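Local coordinates for protein alpha-ketoglutarate-dependent 2,4-dichlorophenoxyacetate dioxygenase (Bradyrhizobium diazoefficiens, PDB 5BKE) that probably catalyses the metal- and 2-oxoglutarate-dependent oxidation of aryloxyalkanoate herbicides such as 2,4-dichlorophenoxyacetate, at residues K23-G28 with M56-N61; K39-V44 with R260-R265; E163-E168 with A220-P225. One frame throughout, in Å; residues are numbered along the deposited sequence.

Contact 1 of 3, residues K23-G28 with M56-N61; sequences KPLTPG and MAFALN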
# COMPACT_ATOMS: atom_id res chain seq x y z
N LYS C 23 -5.31 43.37 28.58
CA LYS C 23 -4.41 43.01 29.67
C LYS C 23 -3.15 42.29 29.17
O LYS C 23 -3.21 41.61 28.13
CB LYS C 23 -5.15 42.11 30.68
CG LYS C 23 -6.26 42.80 31.46
CD LYS C 23 -5.71 43.81 32.45
CE LYS C 23 -6.79 44.76 32.94
NZ LYS C 23 -7.84 44.04 33.72
N PRO C 24 -2.02 42.41 29.91
CA PRO C 24 -0.80 41.67 29.55
C PRO C 24 -1.03 40.16 29.47
O PRO C 24 -1.88 39.61 30.21
CB PRO C 24 0.15 41.99 30.69
CG PRO C 24 -0.27 43.34 31.16
CD PRO C 24 -1.77 43.32 31.05
N LEU C 25 -0.29 39.50 28.58
CA LEU C 25 -0.26 38.04 28.51
C LEU C 25 0.82 37.46 29.42
O LEU C 25 1.81 38.14 29.75
CB LEU C 25 -0.06 37.56 27.07
CG LEU C 25 -0.98 38.02 25.92
CD1 LEU C 25 -0.77 37.12 24.71
CD2 LEU C 25 -2.46 38.04 26.31
N THR C 26 0.60 36.22 29.87
CA THR C 26 1.63 35.44 30.57
C THR C 26 2.65 34.94 29.52
O THR C 26 2.34 34.95 28.32
CB THR C 26 1.02 34.20 31.31
OG1 THR C 26 0.42 33.30 30.36
CG2 THR C 26 -0.01 34.61 32.36
N PRO C 27 3.86 34.51 29.95
CA PRO C 27 4.79 33.92 28.97
C PRO C 27 4.17 32.77 28.16
O PRO C 27 4.28 32.76 26.93
CB PRO C 27 5.95 33.42 29.84
CG PRO C 27 5.93 34.30 31.03
CD PRO C 27 4.50 34.67 31.27
N GLY C 28 3.53 31.84 28.85
CA GLY C 28 2.80 30.70 28.25
C GLY C 28 1.77 31.10 27.21
O GLY C 28 1.75 30.54 26.11
N MET C 56 -0.60 47.61 20.73
CA MET C 56 0.82 47.54 20.43
C MET C 56 1.56 46.69 21.47
O MET C 56 2.44 45.89 21.11
CB MET C 56 1.42 48.95 20.30
CG MET C 56 2.93 49.00 20.07
SD MET C 56 3.47 48.17 18.56
CE MET C 56 2.95 49.33 17.29
N ALA C 57 1.18 46.84 22.74
CA ALA C 57 1.73 46.00 23.81
C ALA C 57 1.52 44.50 23.54
O ALA C 57 2.42 43.68 23.81
CB ALA C 57 1.16 46.40 25.17
N PHE C 58 0.34 44.15 23.00
CA PHE C 58 0.04 42.79 22.60
C PHE C 58 1.01 42.36 21.50
O PHE C 58 1.64 41.32 21.61
CB PHE C 58 -1.44 42.65 22.15
CG PHE C 58 -1.79 41.28 21.57
CD1 PHE C 58 -1.51 40.09 22.25
CD2 PHE C 58 -2.43 41.18 20.34
CE1 PHE C 58 -1.84 38.84 21.70
CE2 PHE C 58 -2.77 39.94 19.78
CZ PHE C 58 -2.47 38.77 20.47
N ALA C 59 1.13 43.18 20.46
CA ALA C 59 2.03 42.91 19.33
C ALA C 59 3.49 42.74 19.74
O ALA C 59 4.20 41.92 19.15
CB ALA C 59 1.91 44.00 18.27
N LEU C 60 3.93 43.48 20.76
CA LEU C 60 5.34 43.46 21.18
C LEU C 60 5.83 42.17 21.88
O LEU C 60 7.04 41.96 22.00
CB LEU C 60 5.71 44.72 22.00
CG LEU C 60 5.83 46.02 21.19
CD1 LEU C 60 5.89 47.24 22.11
CD2 LEU C 60 7.01 46.00 20.21
N ASN C 61 4.88 41.31 22.31
CA ASN C 61 5.18 39.92 22.72
C ASN C 61 5.95 39.14 21.65
O ASN C 61 6.72 38.22 21.98
CB ASN C 61 3.88 39.15 23.00
CG ASN C 61 3.22 39.56 24.30
OD1 ASN C 61 3.64 39.13 25.38
ND2 ASN C 61 2.19 40.39 24.20
O HOH W 1 1.03 41.20 26.63

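Contact 2 of 3, residues K39-V44 with R260-R265; sequences KYAVLV and RQTMHR. With MN (manganese (II) ion), chain N; OGA (N-oxalylglycine), chain O.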
# COMPACT_ATOMS: atom_id res chain seq x y z
N LYS C 39 1.08 27.75 13.02
CA LYS C 39 0.13 26.76 12.49
C LYS C 39 -0.95 27.36 11.56
O LYS C 39 -1.01 27.04 10.37
CB LYS C 39 -0.49 25.97 13.65
CG LYS C 39 -1.42 24.83 13.22
CD LYS C 39 -1.86 24.01 14.42
CE LYS C 39 -2.83 22.91 14.00
NZ LYS C 39 -3.00 21.93 15.12
N TYR C 40 -1.77 28.27 12.10
CA TYR C 40 -2.97 28.78 11.43
C TYR C 40 -2.74 29.95 10.46
O TYR C 40 -3.56 30.19 9.57
CB TYR C 40 -4.05 29.13 12.46
CG TYR C 40 -4.50 27.94 13.29
CD1 TYR C 40 -5.45 27.03 12.78
CD2 TYR C 40 -3.97 27.70 14.56
CE1 TYR C 40 -5.87 25.93 13.52
CE2 TYR C 40 -4.39 26.61 15.32
CZ TYR C 40 -5.34 25.72 14.79
OH TYR C 40 -5.76 24.64 15.52
N ALA C 41 -1.63 30.66 10.63
CA ALA C 41 -1.25 31.83 9.79
C ALA C 41 -2.09 33.10 10.00
O ALA C 41 -1.58 34.23 9.80
CB ALA C 41 -1.15 31.46 8.31
N VAL C 42 -3.35 32.93 10.38
CA VAL C 42 -4.29 34.03 10.64
C VAL C 42 -5.08 33.68 11.90
O VAL C 42 -5.57 32.55 12.05
CB VAL C 42 -5.26 34.31 9.46
CG1 VAL C 42 -6.17 35.49 9.74
CG2 VAL C 42 -4.53 34.56 8.15
N LEU C 43 -5.20 34.65 12.80
CA LEU C 43 -5.95 34.48 14.03
C LEU C 43 -7.00 35.56 14.17
O LEU C 43 -6.75 36.73 13.86
CB LEU C 43 -5.02 34.43 15.25
CG LEU C 43 -4.04 33.26 15.41
CD1 LEU C 43 -3.27 33.41 16.72
CD2 LEU C 43 -4.72 31.88 15.32
N VAL C 44 -8.19 35.16 14.63
CA VAL C 44 -9.36 36.03 14.75
C VAL C 44 -9.74 36.09 16.22
O VAL C 44 -9.95 35.06 16.86
CB VAL C 44 -10.55 35.50 13.90
CG1 VAL C 44 -11.82 36.34 14.10
CG2 VAL C 44 -10.18 35.45 12.42
N ARG C 260 4.53 36.26 6.36
CA ARG C 260 5.48 35.28 5.81
C ARG C 260 4.78 34.04 5.17
O ARG C 260 5.44 33.28 4.44
CB ARG C 260 6.49 34.84 6.89
CG ARG C 260 7.13 36.00 7.66
CD ARG C 260 7.96 35.53 8.85
NE ARG C 260 7.14 34.85 9.85
CZ ARG C 260 7.59 34.31 10.98
NH1 ARG C 260 8.88 34.36 11.29
NH2 ARG C 260 6.73 33.71 11.80
N GLN C 261 3.47 33.90 5.42
CA GLN C 261 2.68 32.73 4.99
C GLN C 261 1.41 33.07 4.21
O GLN C 261 0.68 32.15 3.81
CB GLN C 261 2.28 31.88 6.20
CG GLN C 261 3.44 31.37 7.03
CD GLN C 261 2.99 30.47 8.15
OE1 GLN C 261 2.91 29.26 7.97
NE2 GLN C 261 2.70 31.06 9.32
N THR C 262 1.13 34.36 4.01
CA THR C 262 -0.17 34.81 3.50
C THR C 262 -0.10 35.99 2.53
O THR C 262 0.90 36.70 2.45
CB THR C 262 -1.11 35.28 4.64
OG1 THR C 262 -0.54 36.41 5.31
CG2 THR C 262 -1.44 34.17 5.64
N MET C 263 -1.20 36.16 1.79
CA MET C 263 -1.59 37.44 1.22
C MET C 263 -2.92 37.85 1.82
O MET C 263 -3.65 37.02 2.38
CB MET C 263 -1.73 37.37 -0.30
CG MET C 263 -0.41 37.40 -1.05
SD MET C 263 -0.62 37.88 -2.76
CE MET C 263 -1.72 36.59 -3.37
N HIS C 264 -3.24 39.13 1.68
CA HIS C 264 -4.52 39.66 2.11
C HIS C 264 -4.93 40.85 1.24
O HIS C 264 -4.11 41.40 0.49
CB HIS C 264 -4.51 40.00 3.61
CG HIS C 264 -3.56 41.09 3.96
ND1 HIS C 264 -2.21 40.87 4.13
CD2 HIS C 264 -3.76 42.42 4.16
CE1 HIS C 264 -1.62 42.02 4.40
NE2 HIS C 264 -2.54 42.96 4.44
N ARG C 265 -6.21 41.21 1.33
CA ARG C 265 -6.78 42.37 0.61
C ARG C 265 -8.09 42.82 1.26
O ARG C 265 -8.75 42.04 1.96
CB ARG C 265 -6.98 42.07 -0.88
CG ARG C 265 -8.08 41.05 -1.19
CD ARG C 265 -8.51 41.10 -2.65
NE ARG C 265 -9.53 40.08 -2.95
CZ ARG C 265 -10.02 39.82 -4.16
NH1 ARG C 265 -9.57 40.48 -5.23
NH2 ARG C 265 -10.95 38.89 -4.31
MN MN N . -2.01 45.12 4.24
C1 OGA O . -3.46 46.25 6.32
C2 OGA O . -4.48 46.02 5.31
C4 OGA O . -6.89 45.99 4.83
C5 OGA O . -8.11 46.49 5.55
O1 OGA O . -2.31 45.81 6.08
O2 OGA O . -3.79 46.83 7.38
O2' OGA O . -4.12 45.79 4.16
O3 OGA O . -8.10 47.69 5.92
N1 OGA O . -5.74 46.03 5.72
O4 OGA O . -9.05 45.70 5.77

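Contact 3 of 3, residues E163-E168 with A220-P225; sequences EDLVCE and ASMSVP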
# COMPACT_ATOMS: atom_id res chain seq x y z
N GLU C 163 11.50 27.70 -8.18
CA GLU C 163 12.29 27.50 -6.96
C GLU C 163 13.30 28.62 -6.63
O GLU C 163 13.34 29.09 -5.49
CB GLU C 163 12.97 26.11 -6.96
CG GLU C 163 13.88 25.77 -5.77
CD GLU C 163 13.16 25.70 -4.42
OE1 GLU C 163 12.01 25.21 -4.35
OE2 GLU C 163 13.76 26.12 -3.40
N ASP C 164 14.08 29.05 -7.62
CA ASP C 164 15.16 30.01 -7.39
C ASP C 164 14.87 31.41 -7.93
O ASP C 164 15.74 32.29 -7.89
CB ASP C 164 16.49 29.49 -7.95
CG ASP C 164 16.95 28.20 -7.26
OD1 ASP C 164 17.25 28.24 -6.05
OD2 ASP C 164 16.99 27.15 -7.93
N LEU C 165 13.65 31.63 -8.41
CA LEU C 165 13.26 32.93 -8.95
C LEU C 165 13.19 34.05 -7.89
O LEU C 165 12.84 33.82 -6.73
CB LEU C 165 11.95 32.82 -9.74
CG LEU C 165 11.94 31.94 -11.00
CD1 LEU C 165 10.59 32.00 -11.69
CD2 LEU C 165 13.07 32.29 -11.97
N VAL C 166 13.59 35.25 -8.31
CA VAL C 166 13.61 36.43 -7.45
C VAL C 166 12.71 37.51 -8.05
O VAL C 166 12.77 37.79 -9.26
CB VAL C 166 15.07 36.93 -7.22
CG1 VAL C 166 15.10 38.23 -6.43
CG2 VAL C 166 15.90 35.89 -6.48
N CYS C 167 11.87 38.11 -7.19
CA CYS C 167 10.99 39.23 -7.59
C CYS C 167 11.50 40.57 -7.07
O CYS C 167 12.11 40.65 -6.00
CB CYS C 167 9.57 39.00 -7.06
SG CYS C 167 8.77 37.45 -7.57
N GLU C 168 11.24 41.63 -7.84
CA GLU C 168 11.49 43.01 -7.42
C GLU C 168 10.20 43.62 -6.88
O GLU C 168 9.21 43.74 -7.60
CB GLU C 168 12.05 43.85 -8.58
CG GLU C 168 13.38 43.34 -9.10
CD GLU C 168 14.13 44.30 -10.01
OE1 GLU C 168 13.79 45.51 -10.07
OE2 GLU C 168 15.09 43.83 -10.67
N ALA C 220 13.31 38.91 -11.73
CA ALA C 220 14.66 39.38 -12.04
C ALA C 220 15.27 38.75 -13.29
O ALA C 220 15.84 39.47 -14.11
CB ALA C 220 15.57 39.15 -10.84
N SER C 221 15.15 37.44 -13.44
CA SER C 221 15.82 36.71 -14.52
C SER C 221 15.01 36.62 -15.81
O SER C 221 15.47 36.04 -16.80
CB SER C 221 16.23 35.31 -14.04
OG SER C 221 15.11 34.56 -13.60
N MET C 222 13.81 37.21 -15.82
CA MET C 222 12.90 37.12 -16.96
C MET C 222 12.60 38.50 -17.55
O MET C 222 12.85 39.53 -16.92
CB MET C 222 11.59 36.42 -16.55
CG MET C 222 11.76 34.98 -16.10
SD MET C 222 10.29 34.29 -15.29
CE MET C 222 9.21 33.99 -16.69
N SER C 223 12.06 38.50 -18.77
CA SER C 223 11.48 39.69 -19.39
C SER C 223 10.25 40.12 -18.58
O SER C 223 9.54 39.27 -18.01
CB SER C 223 11.06 39.41 -20.83
OG SER C 223 9.81 38.74 -20.88
N VAL C 224 10.03 41.44 -18.53
CA VAL C 224 8.91 42.01 -17.76
C VAL C 224 7.56 41.38 -18.19
O VAL C 224 6.81 40.96 -17.32
CB VAL C 224 8.89 43.57 -17.76
CG1 VAL C 224 7.82 44.12 -16.82
CG2 VAL C 224 10.25 44.14 -17.35
N PRO C 225 7.27 41.28 -19.52
CA PRO C 225 6.03 40.60 -19.94
C PRO C 225 5.88 39.15 -19.43
O PRO C 225 4.86 38.84 -18.83
CB PRO C 225 6.09 40.64 -21.47
CG PRO C 225 6.91 41.84 -21.77
CD PRO C 225 7.95 41.89 -20.69
O HOH W 2 15.03 35.46 -10.86

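Contact 1 of 3, residues K23-G28 with M56-N61
L25 meets F58 through a single methyl, and the apolar part of the contact is confined to this pair. CD1 of L25 lies at the edge of the phenyl ring, in its plane, 3.6 Å from CE1 of F58. The ring gets there because CG of F58 is anti to its backbone N (chi1 174°), which swings it off the helix toward the incoming leucine.

The polar part is indirect. A water accepts hydrogens from both segments, one from the backbone N of L25 at 2.9 Å and one from ND2 of N61 at 2.8 Å. The same ND2 gives a second bond, nearly straight at 170°, to the backbone O of F58, 2.8 Å away; this acceptor lies in the amide plane of N61. Two bonds on one nitrogen fix the rotation of the amide and set one donor toward the water. N61 thus turns back to the carbonyl of F58, three residues earlier, and meets the loop through the water.

Beyond L25, T26 is the N-cap of helix 27-40, its OG1 bonding to the backbone N of E29. The F58 ring is buried, packing on L21, on L129 of strand 127-132, and on L254 and M256 of strand 254-258.

Contact 2 of 3, residues K39-V44 with R260-R265
Manganese is gripped by NE2 of H264 at 2.2 Å, by O1 and O2' of N-oxalylglycine, and by H115 and D117; H264 lies two residues beyond T262, whose methyl packs on A41 and V42. O2' sits near the plane of the H264 imidazole, at its edge. The three protein ligands are the two-histidine, one-carboxylate triad of this dioxygenase superfamily.

Two residues before H264, the segments touch without a hydrogen bond between them. CG2 of T262 sits 3.8 Å from CB of A41 and 4.0 Å from CG2 of V42. With chi1 at 62°, OG1 of T262 stands between the backbone N and the carbonyl carbon, where it bonds to O of D258, and CG2 is the branch turned to the alanine. Q261 brings its CB and NE2 against CB of A41, each at 4.0 Å, while NE2 bonds to OD2 of D258. A41 itself leaves helix 27-40 with a positive phi of 71°, and its backbone is bonded to D258.

The buried contact is therefore mainly methyl packing, with OG1 of T262 and NE2 of Q261 both satisfied by D258. At the metal, chelation by N-oxalylglycine is consistent with the way 2-oxoglutarate would bind.

Contact 3 of 3, residues E163-E168 with A220-P225
V166 and A220 share the one direct hydrogen bond between the segments. The backbone N of A220 donates to O of V166 at 2.8 Å with an N-H...O angle of 176°, and the donor comes in almost along the C=O axis. Beside it a water provides a second polar link: it accepts from the backbone N of V166 at 2.9 Å and is hydrogen-bonded to OG of S221, also 2.9 Å away. A chi1 of 58° tucks OG of S221 back over the main chain, on the side of the water.

Here an antiparallel pair ends. Strands 166-169 and 216-219 are neighbours in a four-stranded antiparallel sheet, with 216-219 at one margin, and E168 is bonded to G217 and K218 through the backbone. The bond at A220 carries the pairing one step past the strand. The CA atoms of V166 and A220 are 5.6 Å apart, those of L165 and S221 already 7.2 Å, and the water bridges V166 N and S221 OG where the chains diverge.

Apolar contacts are two. CB of V166 and CB of A220 stand 4.3 Å apart, and CD1 of L165 faces SD of M222 at 4.3 Å. The other methyl of L165, CD2, makes a van der Waals contact with a hydroxyl instead, 3.5 Å from OG of S221. L165 and M222 both rest on L230 of helix 224-238, and L165 also touches L198 and I219. S223 caps a backbone N of that helix, and its OG is also bonded to OE1 of E226; next to it, V224 packs on G179 and P225 on L109, both of a second subunit.

In the fold
From the N terminus, the chain enters contact 1 at 23-28, runs through helix 27-40 and strand 42-45, and closes a short loop at 56-61. Contact 2 opens within that loop, at 39-44, but closes only at 260-265, so the two cross; they share helix 27-40, and their nearest atoms are about 7 Å apart. Contact 3 opens and closes wholly within the long excursion of contact 2, on the opposite side of the chain's centre from contact 1. Contact 1 ties the loop before helix 27-40 to the end region of helix 52-59. Contact 2 joins the turn into strand 42-45, an inner strand of the seven-stranded sheet, to strand 262-266 of the three-stranded one. Contact 3 links strand 166-169 and the residue before it to the turn leading from strand 216-219 into helix 224-238.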